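Local coordinates for protein beta-glucoside phosphorylase BglX (Unidentified, PDB 5VQE) that probably cleaves beta-glucosides by transferring the glucosyl unit to phosphate, as a phosphorylase of glycoside hydrolase family 3, at residues N157-V162 with F476-N481; D204-S209 with T290-Y295; H242-N247 with I261-L266. All coordinates share one frame; numbering follows the deposited sequence.

Interaction 1 of 3, residues N157-V162 with F476-N481; sequences NPITNV and FKVSSN
V478 pushes its isopropyl group against the backbone turn P158-V162, joining two parts of a family 3 glycoside hydrolase: a loop of the TIM-barrel-type N-terminal domain and the loop that leaves strand 469-475 of the six-stranded mixed sheet. Starting at CB, V478 already faces the carbonyl of P158, and its two methyls then part around that oxygen. CG1, anti to the backbone N (chi1 176°), lies 3.5 Å from P158 O and also meets I159 CD1 at 3.6 Å. CG2 comes closer to the carbonyl, 3.4 Å from P158 O, and continues into the turn, where N161 CB is 4.2 Å away and the CG2 methyl of V162 also borders it. The I159 and V478 side chains cross at about a right angle, and the far tip of I159, CD1, does the touching.

The turn receiving V478 is shaped by N157, whose OD1 accepts a hydrogen bond from I159 N at 2.9 Å, in the carbonyl plane, making an Asx turn. N157 ND2 is held in turn by D198 and D201. No direct hydrogen bond joins 157-162 to 476-481; water does that work at two places. One water lies within hydrogen-bonding distance of P158 O and accepts from S479 N at 2.7 Å. A second donates to both loops, reaching N161 OD1 at 2.8 Å and F476 O at 2.7 Å.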
loop_
_atom_site.group_PDB
_atom_site.type_symbol
_atom_site.label_atom_id
_atom_site.label_comp_id
_atom_site.label_asym_id
_atom_site.label_seq_id
_atom_site.Cartn_x
_atom_site.Cartn_y
_atom_site.Cartn_z
ATOM N N ASN A 157 -4.175 -7.341 -12.546
ATOM C CA ASN A 157 -3.395 -7.565 -11.337
ATOM C C ASN A 157 -4.196 -7.087 -10.132
ATOM O O ASN A 157 -4.586 -5.910 -10.088
ATOM C CB ASN A 157 -2.063 -6.830 -11.418
ATOM C CG ASN A 157 -1.123 -7.212 -10.300
ATOM O OD1 ASN A 157 -1.528 -7.338 -9.148
ATOM N ND2 ASN A 157 0.144 -7.406 -10.637
ATOM N N PRO A 158 -4.469 -7.944 -9.145
ATOM C CA PRO A 158 -5.326 -7.551 -8.022
ATOM C C PRO A 158 -4.621 -6.829 -6.888
ATOM O O PRO A 158 -5.309 -6.302 -6.005
ATOM C CB PRO A 158 -5.852 -8.906 -7.525
ATOM C CG PRO A 158 -4.701 -9.813 -7.742
ATOM C CD PRO A 158 -4.070 -9.361 -9.044
ATOM N N ILE A 159 -3.291 -6.810 -6.867
ATOM C CA ILE A 159 -2.536 -6.306 -5.725
ATOM C C ILE A 159 -1.819 -5.006 -6.040
ATOM O O ILE A 159 -1.171 -4.433 -5.150
ATOM C CB ILE A 159 -1.551 -7.376 -5.203
ATOM C CG1 ILE A 159 -1.128 -7.095 -3.760
ATOM C CG2 ILE A 159 -0.323 -7.502 -6.102
ATOM C CD1 ILE A 159 -2.242 -7.267 -2.746
ATOM N N THR A 160 -1.943 -4.502 -7.269
ATOM C CA THR A 160 -1.475 -3.167 -7.619
ATOM C C THR A 160 -2.672 -2.220 -7.637
ATOM O O THR A 160 -3.119 -1.773 -6.577
ATOM C CB THR A 160 -0.741 -3.204 -8.959
ATOM O OG1 THR A 160 -1.510 -3.948 -9.916
ATOM C CG2 THR A 160 0.626 -3.876 -8.784
ATOM N N ASN A 161 -3.223 -1.935 -8.812
ATOM C CA ASN A 161 -4.547 -1.299 -8.926
ATOM C C ASN A 161 -4.507 0.039 -8.189
ATOM O O ASN A 161 -3.562 0.820 -8.395
ATOM C CB ASN A 161 -5.586 -2.293 -8.420
ATOM C CG ASN A 161 -6.980 -1.980 -8.912
ATOM O OD1 ASN A 161 -7.806 -1.412 -8.185
ATOM N ND2 ASN A 161 -7.255 -2.348 -10.160
ATOM N N VAL A 162 -5.469 0.337 -7.313
ATOM C CA VAL A 162 -5.533 1.653 -6.691
ATOM C C VAL A 162 -4.408 1.909 -5.703
ATOM O O VAL A 162 -4.279 3.036 -5.228
ATOM C CB VAL A 162 -6.878 1.876 -5.966
ATOM C CG1 VAL A 162 -8.024 1.865 -6.960
ATOM C CG2 VAL A 162 -7.098 0.852 -4.865
ATOM N N PHE A 476 -14.734 -3.017 -4.955
ATOM C CA PHE A 476 -13.915 -4.230 -4.977
ATOM C C PHE A 476 -12.488 -3.832 -4.620
ATOM O O PHE A 476 -11.730 -3.348 -5.465
ATOM C CB PHE A 476 -14.029 -4.935 -6.323
ATOM C CG PHE A 476 -15.323 -5.683 -6.465
ATOM C CD1 PHE A 476 -15.384 -7.043 -6.214
ATOM C CD2 PHE A 476 -16.495 -5.007 -6.770
ATOM C CE1 PHE A 476 -16.590 -7.729 -6.310
ATOM C CE2 PHE A 476 -17.705 -5.688 -6.862
ATOM C CZ PHE A 476 -17.748 -7.048 -6.628
ATOM N N LYS A 477 -12.147 -4.035 -3.352
ATOM C CA LYS A 477 -10.942 -3.481 -2.761
ATOM C C LYS A 477 -9.807 -4.488 -2.833
ATOM O O LYS A 477 -10.027 -5.703 -2.894
ATOM C CB LYS A 477 -11.189 -3.089 -1.303
ATOM C CG LYS A 477 -11.406 -4.274 -0.368
ATOM N N VAL A 478 -8.582 -3.962 -2.831
ATOM C CA VAL A 478 -7.402 -4.809 -2.749
ATOM C C VAL A 478 -7.321 -5.435 -1.365
ATOM O O VAL A 478 -7.617 -4.790 -0.348
ATOM C CB VAL A 478 -6.130 -3.999 -3.050
ATOM C CG1 VAL A 478 -4.903 -4.877 -2.855
ATOM C CG2 VAL A 478 -6.164 -3.428 -4.464
ATOM N N SER A 479 -6.893 -6.692 -1.315
ATOM C CA SER A 479 -6.641 -7.348 -0.039
ATOM C C SER A 479 -5.768 -8.572 -0.277
ATOM O O SER A 479 -6.014 -9.342 -1.212
ATOM C CB SER A 479 -7.952 -7.745 0.651
ATOM O OG SER A 479 -7.737 -8.003 2.025
ATOM N N SER A 480 -4.751 -8.739 0.571
ATOM C CA SER A 480 -3.834 -9.868 0.483
ATOM C C SER A 480 -4.582 -11.176 0.255
ATOM O O SER A 480 -5.604 -11.445 0.890
ATOM C CB SER A 480 -3.012 -9.966 1.773
ATOM O OG SER A 480 -2.266 -8.784 2.008
ATOM N N ASN A 481 -4.055 -11.986 -0.667
ATOM C CA ASN A 481 -4.483 -13.365 -0.910
ATOM C C ASN A 481 -5.786 -13.465 -1.692
ATOM O O ASN A 481 -6.452 -14.506 -1.651
ATOM C CB ASN A 481 -4.611 -14.154 0.399
ATOM C CG ASN A 481 -3.302 -14.228 1.165
ATOM O OD1 ASN A 481 -2.397 -14.978 0.797
ATOM N ND2 ASN A 481 -3.193 -13.448 2.232
HETATM O O HOH W 1 -6.403 -7.861 -3.705
HETATM O O HOH W 2 -9.594 -1.844 -6.087
#

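Interaction 2 of 3, residues D204-S209 with T290-Y295; sequences DQHLMS and TQMVGY
H206 and M292 lie side by side with their side chains pointing the same way, and the methionine sulfur sits obliquely to the imidazole. The exact separation of sulfur and ring is doubtful, because SD is modelled too close to CD2. M292, bent at chi3, also touches the bound 2-fluoroglucose. Within the loop, D204 OD1 receives H206 N at 2.7 Å from above the carboxylate plane, an Asx turn, and the same oxygen also bonds to H206 ND1, though the contact is modelled very short. This Asp-x-His arrangement, in a loop of the TIM-barrel-type domain, resembles the Asp-His pair of the NagZ-like members of family 3.

M292 is the N-cap residue of helix 293-296, and the first turn of that helix docks on the loop by its backbone: G294 N donates to Q205 O at 3.1 Å, and V293 N to H206 O at 3.2 Å. The two methyls of V293 meet two successive carbonyls, CG2 3.1 Å from H206 O and CG1 3.2 Å from L207 O. G294 comes so near that a beta carbon there would run into both Q205 O and M208 O. Its CA rests 3.2 Å from M208 O.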
loop_
_atom_site.group_PDB
_atom_site.type_symbol
_atom_site.label_atom_id
_atom_site.label_comp_id
_atom_site.label_asym_id
_atom_site.label_seq_id
_atom_site.Cartn_x
_atom_site.Cartn_y
_atom_site.Cartn_z
ATOM N N ASP A 204 -0.683 -12.469 -7.755
ATOM C CA ASP A 204 -0.395 -11.881 -6.450
ATOM C C ASP A 204 0.761 -12.624 -5.791
ATOM O O ASP A 204 0.673 -13.837 -5.568
ATOM C CB ASP A 204 -1.645 -11.944 -5.563
ATOM C CG ASP A 204 -1.426 -11.356 -4.174
ATOM O OD1 ASP A 204 -0.302 -10.915 -3.862
ATOM O OD2 ASP A 204 -2.393 -11.345 -3.378
ATOM N N GLN A 205 1.827 -11.888 -5.447
ATOM C CA GLN A 205 2.990 -12.485 -4.793
ATOM C C GLN A 205 2.675 -13.018 -3.401
ATOM O O GLN A 205 3.495 -13.763 -2.835
ATOM C CB GLN A 205 4.142 -11.476 -4.706
ATOM C CG GLN A 205 3.736 -10.080 -4.244
ATOM C CD GLN A 205 4.831 -9.359 -3.486
ATOM O OE1 GLN A 205 5.845 -9.954 -3.090
ATOM N NE2 GLN A 205 4.634 -8.058 -3.282
ATOM N N HIS A 206 1.524 -12.642 -2.835
ATOM C CA HIS A 206 1.040 -13.280 -1.616
ATOM C C HIS A 206 0.787 -14.768 -1.829
ATOM O O HIS A 206 0.867 -15.549 -0.875
ATOM C CB HIS A 206 -0.249 -12.605 -1.132
ATOM C CG HIS A 206 -0.067 -11.189 -0.672
ATOM N ND1 HIS A 206 0.069 -10.130 -1.543
ATOM C CD2 HIS A 206 -0.030 -10.657 0.573
ATOM C CE1 HIS A 206 0.211 -9.011 -0.854
ATOM N NE2 HIS A 206 0.162 -9.304 0.432
ATOM N N LEU A 207 0.491 -15.176 -3.066
ATOM C CA LEU A 207 0.050 -16.533 -3.377
ATOM C C LEU A 207 1.036 -17.317 -4.231
ATOM O O LEU A 207 0.803 -18.506 -4.485
ATOM C CB LEU A 207 -1.304 -16.490 -4.095
ATOM C CG LEU A 207 -2.462 -15.929 -3.265
ATOM C CD1 LEU A 207 -3.700 -15.773 -4.120
ATOM C CD2 LEU A 207 -2.760 -16.822 -2.061
ATOM N N MET A 208 2.123 -16.694 -4.679
ATOM C CA MET A 208 3.092 -17.328 -5.566
ATOM C C MET A 208 4.213 -16.318 -5.784
ATOM O O MET A 208 4.123 -15.174 -5.333
ATOM C CB MET A 208 2.439 -17.728 -6.883
ATOM C CG MET A 208 1.644 -16.588 -7.512
ATOM S SD MET A 208 1.228 -16.902 -9.229
ATOM C CE MET A 208 2.865 -16.743 -9.939
ATOM N N SER A 209 5.282 -16.747 -6.457
ATOM C CA SER A 209 6.317 -15.806 -6.887
ATOM C C SER A 209 5.925 -15.269 -8.263
ATOM O O SER A 209 6.137 -15.926 -9.286
ATOM C CB SER A 209 7.692 -16.463 -6.910
ATOM O OG SER A 209 8.667 -15.528 -7.344
ATOM N N THR A 290 7.926 -12.322 5.007
ATOM C CA THR A 290 8.539 -13.599 4.645
ATOM C C THR A 290 7.611 -14.796 4.801
ATOM O O THR A 290 8.009 -15.907 4.436
ATOM C CB THR A 290 9.794 -13.863 5.479
ATOM O OG1 THR A 290 9.418 -14.192 6.821
ATOM C CG2 THR A 290 10.738 -12.651 5.478
ATOM N N GLN A 291 6.401 -14.629 5.325
ATOM C CA GLN A 291 5.493 -15.763 5.417
ATOM C C GLN A 291 4.643 -15.910 4.169
ATOM O O GLN A 291 3.832 -16.837 4.081
ATOM C CB GLN A 291 4.603 -15.648 6.661
ATOM C CG GLN A 291 3.330 -14.836 6.510
ATOM C CD GLN A 291 3.581 -13.352 6.360
ATOM O OE1 GLN A 291 4.632 -12.845 6.765
ATOM N NE2 GLN A 291 2.610 -12.640 5.780
ATOM N N MET A 292 4.828 -15.042 3.193
ATOM C CA MET A 292 4.006 -15.103 2.007
ATOM C C MET A 292 4.511 -16.166 1.049
ATOM O O MET A 292 5.699 -16.503 1.018
ATOM C CB MET A 292 3.969 -13.740 1.356
ATOM C CG MET A 292 3.190 -12.821 2.243
ATOM S SD MET A 292 2.730 -11.356 1.412
ATOM C CE MET A 292 4.329 -10.704 1.196
ATOM N N VAL A 293 3.574 -16.705 0.272
ATOM C CA VAL A 293 3.854 -17.865 -0.561
ATOM C C VAL A 293 5.000 -17.578 -1.520
ATOM O O VAL A 293 5.856 -18.438 -1.759
ATOM C CB VAL A 293 2.578 -18.289 -1.309
ATOM C CG1 VAL A 293 2.850 -19.497 -2.180
ATOM C CG2 VAL A 293 1.446 -18.573 -0.317
ATOM N N GLY A 294 5.034 -16.371 -2.091
ATOM C CA GLY A 294 6.102 -16.020 -3.010
ATOM C C GLY A 294 7.483 -16.217 -2.423
ATOM O O GLY A 294 8.422 -16.580 -3.140
ATOM N N TYR A 295 7.628 -15.996 -1.115
ATOM C CA TYR A 295 8.893 -16.270 -0.445
ATOM C C TYR A 295 9.024 -17.747 -0.107
ATOM O O TYR A 295 10.009 -18.391 -0.484
ATOM C CB TYR A 295 9.008 -15.430 0.827
ATOM C CG TYR A 295 10.381 -15.443 1.455
ATOM C CD1 TYR A 295 10.664 -16.261 2.540
ATOM C CD2 TYR A 295 11.403 -14.649 0.946
ATOM C CE1 TYR A 295 11.929 -16.282 3.119
ATOM C CE2 TYR A 295 12.668 -14.656 1.511
ATOM C CZ TYR A 295 12.926 -15.473 2.605
ATOM O OH TYR A 295 14.184 -15.478 3.170
#

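Interaction 3 of 3, residues H242-N247 with I261-L266; sequences HIRQPN and IMPGSL
The H242 imidazole meets S265 OG at its edge, in the ring plane: ND1 and OG are 2.8 Å apart in a hydrogen bond whose donor is open. S265 OG stands between its own backbone N and carbonyl carbon (chi1 53°), where it can reach the ring. NE2 of H242 bonds to A289 O, and the Y295 ring meets the imidazole at about 55°. An alanine in place of H242 would probably leave S265 OG and A289 O without their ring partner and open a gap beside Y295. The other flat group, the R244 guanidinium, has a water in its plane 3.1 Å from NH1; that water donates to I261 O, while NH2 bonds to S209 O.

Behind these polar ends the chains pack closely. P263 CB rests 3.5 Å from H242 C, R244 CG lies 3.5 Å from P263 N, and P246 CB touches I261 CD1 at 3.9 Å. I243 O accepts G264 N at 2.9 Å, the donor standing 40° above the carbonyl plane. A further water links Q245 N to M262 O.

The contact belongs to a beta-alpha-beta crossover of the barrel: strand 237-244 leads into helix 246-252, and 261-266 returns beside the strand end before helix 268-278 and the parallel strand 284-287.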
loop_
_atom_site.group_PDB
_atom_site.type_symbol
_atom_site.label_atom_id
_atom_site.label_comp_id
_atom_site.label_asym_id
_atom_site.label_seq_id
_atom_site.Cartn_x
_atom_site.Cartn_y
_atom_site.Cartn_z
ATOM N N HIS A 242 8.705 -10.463 -3.458
ATOM C CA HIS A 242 8.809 -11.850 -3.899
ATOM C C HIS A 242 8.432 -11.979 -5.367
ATOM O O HIS A 242 7.617 -12.805 -5.775
ATOM C CB HIS A 242 7.944 -12.724 -3.006
ATOM C CG HIS A 242 8.064 -12.377 -1.557
ATOM N ND1 HIS A 242 9.281 -12.235 -0.927
ATOM C CD2 HIS A 242 7.120 -12.114 -0.620
ATOM C CE1 HIS A 242 9.083 -11.907 0.339
ATOM N NE2 HIS A 242 7.780 -11.825 0.550
ATOM N N ILE A 243 9.048 -11.109 -6.161
ATOM C CA ILE A 243 8.781 -10.959 -7.583
ATOM C C ILE A 243 10.076 -11.247 -8.327
ATOM O O ILE A 243 11.132 -10.722 -7.961
ATOM C CB ILE A 243 8.270 -9.542 -7.913
ATOM C CG1 ILE A 243 6.986 -9.221 -7.134
ATOM C CG2 ILE A 243 8.057 -9.387 -9.400
ATOM C CD1 ILE A 243 6.605 -7.755 -7.145
ATOM N N ARG A 244 9.995 -12.062 -9.369
ATOM C CA ARG A 244 11.153 -12.341 -10.212
ATOM C C ARG A 244 11.210 -11.376 -11.391
ATOM O O ARG A 244 10.181 -10.874 -11.857
ATOM C CB ARG A 244 11.109 -13.778 -10.734
ATOM C CG ARG A 244 11.514 -14.802 -9.697
ATOM C CD ARG A 244 11.203 -16.215 -10.144
ATOM N NE ARG A 244 9.786 -16.517 -10.029
ATOM C CZ ARG A 244 9.232 -17.659 -10.425
ATOM N NH1 ARG A 244 9.981 -18.614 -10.967
ATOM N NH2 ARG A 244 7.928 -17.850 -10.278
ATOM N N GLN A 245 12.432 -11.114 -11.863
ATOM C CA GLN A 245 12.671 -10.415 -13.130
ATOM C C GLN A 245 13.711 -11.250 -13.864
ATOM O O GLN A 245 14.916 -10.959 -13.819
ATOM C CB GLN A 245 13.136 -8.974 -12.926
ATOM C CG GLN A 245 12.536 -7.978 -13.913
ATOM C CD GLN A 245 12.685 -8.401 -15.376
ATOM O OE1 GLN A 245 13.545 -9.218 -15.713
ATOM N NE2 GLN A 245 11.853 -7.825 -16.253
ATOM N N PRO A 246 13.284 -12.333 -14.507
ATOM C CA PRO A 246 14.270 -13.266 -15.082
ATOM C C PRO A 246 15.177 -12.626 -16.114
ATOM O O PRO A 246 16.365 -12.967 -16.184
ATOM C CB PRO A 246 13.393 -14.372 -15.688
ATOM C CG PRO A 246 12.016 -13.817 -15.750
ATOM C CD PRO A 246 11.907 -12.827 -14.645
ATOM N N ASN A 247 14.661 -11.690 -16.911
ATOM C CA ASN A 247 15.457 -11.138 -18.004
ATOM C C ASN A 247 16.521 -10.184 -17.486
ATOM O O ASN A 247 17.638 -10.140 -18.017
ATOM C CB ASN A 247 14.539 -10.449 -19.015
ATOM C CG ASN A 247 13.684 -11.443 -19.779
ATOM O OD1 ASN A 247 14.160 -12.506 -20.166
ATOM N ND2 ASN A 247 12.414 -11.116 -19.980
ATOM N N ILE A 261 16.939 -18.792 -10.734
ATOM C CA ILE A 261 16.430 -17.423 -10.726
ATOM C C ILE A 261 15.506 -17.248 -9.530
ATOM O O ILE A 261 14.486 -17.934 -9.407
ATOM C CB ILE A 261 15.722 -17.086 -12.045
ATOM C CG1 ILE A 261 16.733 -17.159 -13.199
ATOM C CG2 ILE A 261 15.092 -15.686 -11.978
ATOM C CD1 ILE A 261 16.166 -16.861 -14.571
ATOM N N MET A 262 15.856 -16.320 -8.653
ATOM C CA MET A 262 15.149 -16.095 -7.406
ATOM C C MET A 262 14.358 -14.797 -7.456
ATOM O O MET A 262 14.692 -13.878 -8.211
ATOM C CB MET A 262 16.141 -16.034 -6.233
ATOM C CG MET A 262 16.727 -17.377 -5.817
ATOM S SD MET A 262 15.471 -18.565 -5.338
ATOM C CE MET A 262 15.914 -19.913 -6.425
ATOM N N PRO A 263 13.310 -14.678 -6.652
ATOM C CA PRO A 263 12.640 -13.387 -6.513
ATOM C C PRO A 263 13.556 -12.368 -5.853
ATOM O O PRO A 263 14.568 -12.708 -5.238
ATOM C CB PRO A 263 11.430 -13.711 -5.632
ATOM C CG PRO A 263 11.881 -14.907 -4.829
ATOM C CD PRO A 263 12.722 -15.705 -5.771
ATOM N N GLY A 264 13.183 -11.099 -6.002
ATOM C CA GLY A 264 13.938 -9.995 -5.445
ATOM C C GLY A 264 14.455 -10.259 -4.050
ATOM O O GLY A 264 15.630 -10.028 -3.755
ATOM N N SER A 265 13.574 -10.750 -3.183
ATOM C CA SER A 265 13.900 -10.922 -1.777
ATOM C C SER A 265 14.974 -11.971 -1.532
ATOM O O SER A 265 15.469 -12.055 -0.403
ATOM C CB SER A 265 12.631 -11.283 -0.993
ATOM O OG SER A 265 11.955 -12.399 -1.556
ATOM N N LEU A 266 15.333 -12.766 -2.546
ATOM C CA LEU A 266 16.345 -13.801 -2.432
ATOM C C LEU A 266 17.458 -13.669 -3.462
ATOM O O LEU A 266 18.350 -14.524 -3.493
ATOM C CB LEU A 266 15.693 -15.186 -2.576
ATOM C CG LEU A 266 14.885 -15.666 -1.370
ATOM C CD1 LEU A 266 13.944 -16.789 -1.750
ATOM C CD2 LEU A 266 15.817 -16.111 -0.267
HETATM O O HOH W 3 13.061 -18.946 -11.133
HETATM O O HOH W 4 14.681 -12.638 -10.776
#

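The three contacts lie in a row, with interaction 2 touching both others. Its centre is 14 Å from that of interaction 1, where N481 N probably bonds to D204 OD2 at 3.2 Å and I159 CD1 packs on H206 CE1 at 3.6 Å. Toward interaction 3, centred 12 Å away, Q205 OE1 takes H242 N at 2.9 Å and Y295 CD2 packs on S265 OG at 3.4 Å. Interactions 1 and 3 do not touch; their nearest atoms are about 7 Å apart. The 2-fluoroglucose pocket includes Q205 and M292, the M292 side chain being about 3 Å from the sugar, whereas the side chains of I159 and H242 stand about 6 Å from it.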